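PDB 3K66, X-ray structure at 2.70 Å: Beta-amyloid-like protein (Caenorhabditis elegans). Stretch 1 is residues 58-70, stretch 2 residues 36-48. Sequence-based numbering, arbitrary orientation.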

# COMPACT_ATOMS: atom_id res chain seq x y z
N ALA A 58 0.75 -48.11 14.27
CA ALA A 58 -0.13 -46.96 14.13
C ALA A 58 0.48 -45.70 14.73
O ALA A 58 0.60 -44.68 14.06
CB ALA A 58 -1.48 -47.26 14.77
N GLU A 59 0.87 -45.75 16.01
CA GLU A 59 1.45 -44.59 16.67
C GLU A 59 2.69 -44.05 15.95
O GLU A 59 2.87 -42.83 15.83
CB GLU A 59 1.80 -44.91 18.13
CG GLU A 59 0.62 -44.80 19.12
CD GLU A 59 0.13 -43.37 19.33
OE1 GLU A 59 -0.83 -42.96 18.65
OE2 GLU A 59 0.71 -42.64 20.16
N LYS A 60 3.56 -44.94 15.47
CA LYS A 60 4.75 -44.50 14.75
C LYS A 60 4.27 -43.64 13.57
O LYS A 60 4.81 -42.56 13.29
CB LYS A 60 5.54 -45.71 14.24
CG LYS A 60 6.67 -45.34 13.47
N PHE A 61 3.22 -44.13 12.92
CA PHE A 61 2.60 -43.44 11.80
C PHE A 61 2.22 -42.01 12.18
O PHE A 61 2.53 -41.06 11.46
CB PHE A 61 1.35 -44.22 11.38
CG PHE A 61 0.61 -43.62 10.23
CD1 PHE A 61 1.20 -43.58 8.96
CD2 PHE A 61 -0.67 -43.09 10.40
CE1 PHE A 61 0.52 -43.03 7.88
CE2 PHE A 61 -1.36 -42.53 9.33
CZ PHE A 61 -0.76 -42.50 8.06
N LYS A 62 1.55 -41.84 13.33
CA LYS A 62 1.16 -40.51 13.77
C LYS A 62 2.37 -39.60 13.93
O LYS A 62 2.43 -38.54 13.32
CB LYS A 62 0.38 -40.59 15.08
CG LYS A 62 -0.92 -39.81 15.03
CD LYS A 62 -1.42 -39.46 16.40
CE LYS A 62 -2.78 -38.78 16.29
NZ LYS A 62 -3.37 -38.50 17.62
N SER A 63 3.34 -40.01 14.74
CA SER A 63 4.54 -39.21 14.93
C SER A 63 5.12 -38.83 13.57
O SER A 63 5.29 -37.65 13.27
CB SER A 63 5.60 -39.97 15.74
OG SER A 63 5.65 -39.52 17.08
N GLN A 64 5.38 -39.83 12.74
CA GLN A 64 5.94 -39.59 11.40
C GLN A 64 5.13 -38.54 10.62
O GLN A 64 5.66 -37.47 10.27
CB GLN A 64 6.01 -40.90 10.61
N MET A 65 3.86 -38.84 10.36
CA MET A 65 3.00 -37.93 9.62
C MET A 65 2.89 -36.51 10.19
O MET A 65 2.69 -35.56 9.42
CB MET A 65 1.61 -38.54 9.43
CG MET A 65 1.61 -39.79 8.55
SD MET A 65 2.80 -39.66 7.18
CE MET A 65 2.15 -40.85 6.01
N ASN A 66 3.01 -36.33 11.50
CA ASN A 66 2.97 -34.96 12.02
C ASN A 66 4.18 -34.27 11.44
O ASN A 66 4.05 -33.22 10.81
CB ASN A 66 3.08 -34.89 13.54
CG ASN A 66 1.75 -34.99 14.22
OD1 ASN A 66 0.77 -34.39 13.77
ND2 ASN A 66 1.70 -35.74 15.31
N ALA A 67 5.36 -34.86 11.66
CA ALA A 67 6.60 -34.28 11.15
C ALA A 67 6.35 -33.80 9.72
O ALA A 67 6.55 -32.62 9.41
CB ALA A 67 7.70 -35.32 11.18
N ARG A 68 5.91 -34.71 8.86
CA ARG A 68 5.63 -34.36 7.48
C ARG A 68 4.70 -33.16 7.38
O ARG A 68 5.02 -32.16 6.73
CB ARG A 68 5.01 -35.54 6.73
CG ARG A 68 6.00 -36.26 6.01
N PHE A 69 3.55 -33.28 8.02
CA PHE A 69 2.55 -32.23 7.99
C PHE A 69 3.10 -30.93 8.56
O PHE A 69 3.00 -29.88 7.92
CB PHE A 69 1.33 -32.70 8.75
CG PHE A 69 0.28 -31.64 8.96
CD1 PHE A 69 -0.44 -31.12 7.89
CD2 PHE A 69 0.00 -31.19 10.24
CE1 PHE A 69 -1.45 -30.17 8.11
CE2 PHE A 69 -1.00 -30.25 10.45
CZ PHE A 69 -1.72 -29.73 9.39
N GLN A 70 3.69 -30.99 9.74
CA GLN A 70 4.23 -29.77 10.32
C GLN A 70 5.12 -29.13 9.27
O GLN A 70 4.91 -27.98 8.89
CB GLN A 70 5.02 -30.07 11.58
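Stretch 2, residues 36-48: VMKEWGDLETRYN

The centre of the contact is apolar and is built around Leu43 of stretch 2. Its CD2 lies 3.4 Å from CZ of Phe61 and 3.3 Å from CE of Met65, so one methyl group meets two side chains of stretch 1. Leu43 has chi1 m and chi2 t. The Phe61 ring, with chi1 t, also reaches the opposing backbone: its CE2 is 3.4 Å from O of Leu43, which sits at the ring edge, near the ring plane.

Stretch 2 is helical throughout, with phi/psi values near -60/-45, and it belongs to a helix that extends beyond both of its ends. Stretch 1 is likewise part of a longer helix. The two run nearly antiparallel, at a signed crossing angle of -159°, and their axes approach to 9.8 Å. The register follows from this direction. CA of Ala58 is 6.1 Å from CA of Tyr47, CA of Met65 is 7.6 Å from CA of Leu43, and CA of Phe69 is 7.2 Å from CA of Trp40. Together the stretches bury 632 Å².

Toward the start of stretch 2, Phe69 packs among three residues. CD1 of Trp40 lies over one face of its ring, 3.5 Å from CG of Phe69. The Phe69 ring and the five-membered ring of Trp40 have centroids 4.1 Å apart and planes at 43°, an oblique arrangement. At the edge of the Phe69 ring, CE1 is 4.0 Å from CG1 of Val36 and 4.0 Å from SD of Met37. The CA-to-CB bond of Met37 points away from stretch 1, but the end of its side chain comes back to make this contact.

Toward the other end, Tyr47 has the largest area covered by the opposite stretch. Its CA-to-CB bond points sideways, and chi1 t brings the ring against Lys62. CG of Lys62 is 3.5 Å from CD1 of Tyr47. CE of Lys62 lies over the ring face, 3.7 Å from the Tyr47 ring centroid, in a CH-pi contact. NZ of Lys62 is 4.2 Å from that centroid, an off-centre cation-pi contact.

The polar edge lies around this ring. NZ of Lys62 is 4.3 Å from OE1 of Glu44, too far for a salt bridge, though the charges are opposite. OH of Tyr47 donates a hydrogen bond to OE1 of Glu59 at 2.3 Å, a very short distance. It is the only hydrogen bond between the stretches.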

# COMPACT_ATOMS: atom_id res chain seq x y z
N VAL A 36 -3.77 -29.83 1.18
CA VAL A 36 -3.00 -30.37 2.29
C VAL A 36 -3.90 -30.80 3.42
O VAL A 36 -3.81 -31.93 3.91
CB VAL A 36 -1.98 -29.32 2.84
CG1 VAL A 36 -1.39 -29.79 4.15
CG2 VAL A 36 -0.88 -29.11 1.84
N MET A 37 -4.78 -29.90 3.82
CA MET A 37 -5.70 -30.17 4.90
C MET A 37 -6.53 -31.43 4.62
O MET A 37 -6.90 -32.16 5.55
CB MET A 37 -6.56 -28.93 5.14
CG MET A 37 -5.75 -27.79 5.68
SD MET A 37 -4.88 -28.38 7.15
CE MET A 37 -4.12 -26.84 7.79
N LYS A 38 -6.82 -31.69 3.34
CA LYS A 38 -7.55 -32.90 2.96
C LYS A 38 -6.61 -34.08 3.19
O LYS A 38 -6.99 -35.10 3.75
CB LYS A 38 -7.96 -32.84 1.48
CG LYS A 38 -8.45 -34.11 1.03
N GLU A 39 -5.36 -33.92 2.77
CA GLU A 39 -4.36 -34.97 2.96
C GLU A 39 -4.29 -35.29 4.46
O GLU A 39 -4.28 -36.46 4.87
CB GLU A 39 -2.99 -34.52 2.42
CG GLU A 39 -2.99 -34.11 0.94
CD GLU A 39 -1.62 -33.67 0.42
OE1 GLU A 39 -0.95 -32.86 1.09
OE2 GLU A 39 -1.23 -34.12 -0.68
N TRP A 40 -4.26 -34.25 5.29
CA TRP A 40 -4.20 -34.42 6.74
C TRP A 40 -5.37 -35.27 7.19
O TRP A 40 -5.22 -36.17 8.02
CB TRP A 40 -4.26 -33.07 7.45
CG TRP A 40 -3.98 -33.16 8.92
CD1 TRP A 40 -2.75 -33.26 9.52
CD2 TRP A 40 -4.95 -33.26 9.97
NE1 TRP A 40 -2.90 -33.42 10.88
CE2 TRP A 40 -4.23 -33.42 11.18
CE3 TRP A 40 -6.35 -33.22 10.01
CZ2 TRP A 40 -4.88 -33.57 12.42
CZ3 TRP A 40 -6.99 -33.37 11.24
CH2 TRP A 40 -6.25 -33.53 12.42
N GLY A 41 -6.54 -34.96 6.64
CA GLY A 41 -7.76 -35.67 6.97
C GLY A 41 -7.73 -37.16 6.66
O GLY A 41 -8.06 -37.99 7.51
N ASP A 42 -7.34 -37.51 5.43
CA ASP A 42 -7.27 -38.91 5.07
C ASP A 42 -6.23 -39.56 5.97
O ASP A 42 -6.47 -40.65 6.52
CB ASP A 42 -6.85 -39.06 3.61
CG ASP A 42 -7.78 -38.36 2.65
OD1 ASP A 42 -8.98 -38.17 3.01
OD2 ASP A 42 -7.33 -38.02 1.54
N LEU A 43 -5.09 -38.89 6.15
CA LEU A 43 -4.02 -39.43 6.99
C LEU A 43 -4.49 -39.69 8.40
O LEU A 43 -4.21 -40.74 8.98
CB LEU A 43 -2.81 -38.49 7.03
CG LEU A 43 -1.86 -38.58 5.82
CD1 LEU A 43 -0.98 -37.36 5.76
CD2 LEU A 43 -1.05 -39.87 5.92
N GLU A 44 -5.21 -38.72 8.95
CA GLU A 44 -5.71 -38.81 10.31
C GLU A 44 -6.81 -39.87 10.48
O GLU A 44 -6.86 -40.57 11.50
CB GLU A 44 -6.23 -37.43 10.74
CG GLU A 44 -6.76 -37.35 12.15
CD GLU A 44 -5.67 -37.33 13.20
OE1 GLU A 44 -6.02 -37.47 14.40
OE2 GLU A 44 -4.47 -37.16 12.84
N THR A 45 -7.69 -40.02 9.49
CA THR A 45 -8.75 -41.02 9.63
C THR A 45 -8.09 -42.39 9.74
O THR A 45 -8.51 -43.23 10.53
CB THR A 45 -9.71 -41.04 8.40
OG1 THR A 45 -10.45 -39.82 8.33
CG2 THR A 45 -10.70 -42.19 8.52
N ARG A 46 -7.05 -42.60 8.92
CA ARG A 46 -6.31 -43.85 8.89
C ARG A 46 -5.72 -44.17 10.25
O ARG A 46 -5.67 -45.32 10.65
CB ARG A 46 -5.20 -43.79 7.83
CG ARG A 46 -4.70 -45.09 7.53
N TYR A 47 -5.25 -43.15 10.98
CA TYR A 47 -4.71 -43.38 12.31
C TYR A 47 -5.81 -43.88 13.22
O TYR A 47 -5.58 -44.77 14.04
CB TYR A 47 -4.16 -42.10 12.91
CG TYR A 47 -3.89 -42.21 14.39
CD1 TYR A 47 -2.72 -42.79 14.87
CD2 TYR A 47 -4.81 -41.74 15.33
CE1 TYR A 47 -2.47 -42.91 16.25
CE2 TYR A 47 -4.57 -41.86 16.72
CZ TYR A 47 -3.39 -42.43 17.17
OH TYR A 47 -3.13 -42.50 18.53
N ASN A 48 -6.99 -43.29 13.10
CA ASN A 48 -8.11 -43.69 13.95
C ASN A 48 -8.50 -45.14 13.69
O ASN A 48 -8.98 -45.82 14.59
CB ASN A 48 -9.32 -42.79 13.73
CG ASN A 48 -9.13 -41.38 14.30
OD1 ASN A 48 -8.52 -41.21 15.36
ND2 ASN A 48 -9.69 -40.38 13.63